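Local coordinates for protein DYNE7 (Micromonospora chersina, PDB 2XEM) that acts as a hot-dog fold thioesterase in the biosynthesis of the enediyne dynemicin, probably releasing a polyene product from its polyketide synthase, at the interface of chains A and B. Residues are numbered along the deposited sequence; one frame, centred on the assembly and turned at random. Chains: chain A/B, DYNE7.

The interface of chains A and B. Residues chain A 30, 34, 68-71; chain B 64-67, 117.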
loop_
_atom_site.group_PDB
_atom_site.type_symbol
_atom_site.label_atom_id
_atom_site.label_comp_id
_atom_site.label_asym_id
_atom_site.label_seq_id
_atom_site.Cartn_x
_atom_site.Cartn_y
_atom_site.Cartn_z
ATOM N N PHE A 30 -0.931 -2.745 11.238
ATOM C CA PHE A 30 -1.764 -3.963 11.397
ATOM C C PHE A 30 -2.317 -4.529 10.082
ATOM O O PHE A 30 -2.380 -5.736 9.927
ATOM C CB PHE A 30 -2.907 -3.728 12.421
ATOM C CG PHE A 30 -4.084 -2.961 11.843
ATOM C CD1 PHE A 30 -5.196 -3.634 11.346
ATOM C CD2 PHE A 30 -4.066 -1.571 11.766
ATOM C CE1 PHE A 30 -6.265 -2.930 10.779
ATOM C CE2 PHE A 30 -5.129 -0.869 11.191
ATOM C CZ PHE A 30 -6.223 -1.559 10.705
ATOM N N LEU A 34 -3.048 -8.692 6.886
ATOM C CA LEU A 34 -4.128 -9.148 6.000
ATOM C C LEU A 34 -3.664 -9.273 4.584
ATOM O O LEU A 34 -4.050 -10.229 3.950
ATOM C CB LEU A 34 -5.412 -8.277 6.100
ATOM C CG LEU A 34 -6.261 -8.425 7.393
ATOM C CD1 LEU A 34 -6.501 -9.908 7.764
ATOM C CD2 LEU A 34 -5.641 -7.674 8.575
ATOM N N HIS A 68 -9.966 -12.102 9.468
ATOM C CA HIS A 68 -9.769 -11.875 10.900
ATOM C C HIS A 68 -8.274 -11.944 11.213
ATOM O O HIS A 68 -7.556 -12.692 10.568
ATOM C CB HIS A 68 -10.528 -12.933 11.736
ATOM C CG HIS A 68 -10.689 -12.526 13.167
ATOM N ND1 HIS A 68 -9.725 -12.842 14.121
ATOM C CD2 HIS A 68 -11.658 -11.785 13.754
ATOM C CE1 HIS A 68 -10.163 -12.304 15.246
ATOM N NE2 HIS A 68 -11.317 -11.650 15.064
ATOM N N ALA A 69 -7.810 -11.123 12.167
ATOM C CA ALA A 69 -6.464 -11.229 12.706
ATOM C C ALA A 69 -6.481 -10.920 14.196
ATOM O O ALA A 69 -7.246 -10.063 14.630
ATOM C CB ALA A 69 -5.493 -10.294 11.967
ATOM N N ASP A 70 -5.681 -11.665 14.980
ATOM C CA ASP A 70 -5.398 -11.396 16.386
ATOM C C ASP A 70 -3.910 -11.107 16.492
ATOM O O ASP A 70 -3.114 -11.885 15.975
ATOM C CB ASP A 70 -5.744 -12.622 17.239
ATOM C CG ASP A 70 -7.218 -12.858 17.348
ATOM O OD1 ASP A 70 -7.877 -12.134 18.131
ATOM O OD2 ASP A 70 -7.716 -13.765 16.665
ATOM N N PHE A 71 -3.534 -10.018 17.154
ATOM C CA PHE A 71 -2.139 -9.558 17.213
ATOM C C PHE A 71 -1.580 -9.763 18.617
ATOM O O PHE A 71 -2.215 -9.359 19.590
ATOM C CB PHE A 71 -2.033 -8.076 16.772
ATOM C CG PHE A 71 -2.661 -7.805 15.416
ATOM C CD1 PHE A 71 -1.934 -7.983 14.244
ATOM C CD2 PHE A 71 -3.996 -7.418 15.316
ATOM C CE1 PHE A 71 -2.528 -7.751 12.989
ATOM C CE2 PHE A 71 -4.582 -7.178 14.074
ATOM C CZ PHE A 71 -3.847 -7.338 12.912
ATOM N N THR B 64 -3.194 -2.230 17.512
ATOM C CA THR B 64 -4.307 -3.130 17.162
ATOM C C THR B 64 -4.177 -4.481 17.857
ATOM O O THR B 64 -3.146 -5.127 17.747
ATOM C CB THR B 64 -4.492 -3.235 15.628
ATOM O OG1 THR B 64 -4.514 -1.930 15.083
ATOM C CG2 THR B 64 -5.800 -3.918 15.265
ATOM N N VAL B 65 -5.223 -4.889 18.586
ATOM C CA VAL B 65 -5.316 -6.188 19.279
ATOM C C VAL B 65 -5.943 -7.244 18.363
ATOM O O VAL B 65 -5.500 -8.396 18.308
ATOM C CB VAL B 65 -6.119 -6.029 20.614
ATOM C CG1 VAL B 65 -6.351 -7.374 21.303
ATOM C CG2 VAL B 65 -5.398 -5.058 21.552
ATOM N N ASP B 66 -7.006 -6.855 17.668
ATOM C CA ASP B 66 -7.673 -7.709 16.686
ATOM C C ASP B 66 -8.456 -6.860 15.696
ATOM O O ASP B 66 -8.701 -5.678 15.950
ATOM C CB ASP B 66 -8.596 -8.749 17.354
ATOM C CG ASP B 66 -9.608 -8.189 18.339
ATOM O OD1 ASP B 66 -9.604 -8.631 19.496
ATOM O OD2 ASP B 66 -10.416 -7.315 17.940
ATOM N N CYS B 67 -8.808 -7.449 14.567
ATOM C CA CYS B 67 -9.643 -6.814 13.555
ATOM C C CYS B 67 -10.380 -7.896 12.774
ATOM O O CYS B 67 -9.984 -9.061 12.799
ATOM C CB CYS B 67 -8.840 -5.895 12.637
ATOM S SG CYS B 67 -7.666 -6.765 11.569
ATOM N N GLN B 117 -12.764 -3.784 15.122
ATOM C CA GLN B 117 -11.366 -3.688 15.531
ATOM C C GLN B 117 -11.281 -3.378 17.012
ATOM O O GLN B 117 -12.055 -2.571 17.516
ATOM C CB GLN B 117 -10.728 -2.541 14.754
ATOM C CG GLN B 117 -9.240 -2.408 14.917
ATOM C CD GLN B 117 -8.848 -1.158 14.206
ATOM O OE1 GLN B 117 -8.905 -0.049 14.753
ATOM N NE2 GLN B 117 -8.630 -1.297 12.925
HETATM O O HOH W 1 -7.713 -10.496 20.273
#
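Strand 60-71 of one hot-dog fold subunit runs antiparallel to its copy in the other, probably joining their sheets in the dimer typical of this family. A:Ala69 N donates to B:Cys67 O (3.1 Å), and B:Cys67 N donates back to A:Ala69 O (3.0 Å), in the plane of that carbonyl. A:Phe71 N gives a nearly straight bond to B:Val65 O (2.8 Å, 172° at H), from above the carbonyl plane. B:Cys67 O also lies over one face of the A:His68 ring, toward its rim.

The A:Phe71 ring turns its edge to B:Cys67 SG and to the backbone at B:Val65 and B:Asp66. Its CE2 also meets the B:Thr64 methyl CG2 at 3.7 Å. B:Cys67 SG is wedged between its own N and C (chi1 67°). There it touches A:Leu34 CD2 at 3.7 Å and lies near A:Phe30 CD1.

A:Phe30 takes the same crowded first torsion (chi1 79°). B:Thr64 crosses it obliquely, with OG1 3.4 Å from ring atom CG. The extended B:Gln117 brings its amide NE2 to A:Phe30 CZ at 3.3 Å, the planes steeply crossed. An alanine at A:Phe30 would lack the ring that meets B:Gln117 NE2 and B:Thr64 OG1, and would probably loosen the packing around B:Thr64 and B:Cys67 SG.

Farther out, A:Asp70 and B:Asp66 point the same way. A water links their OD1 atoms, 2.7 Å from that of A:Asp70, and may ease repulsion between the carboxylates.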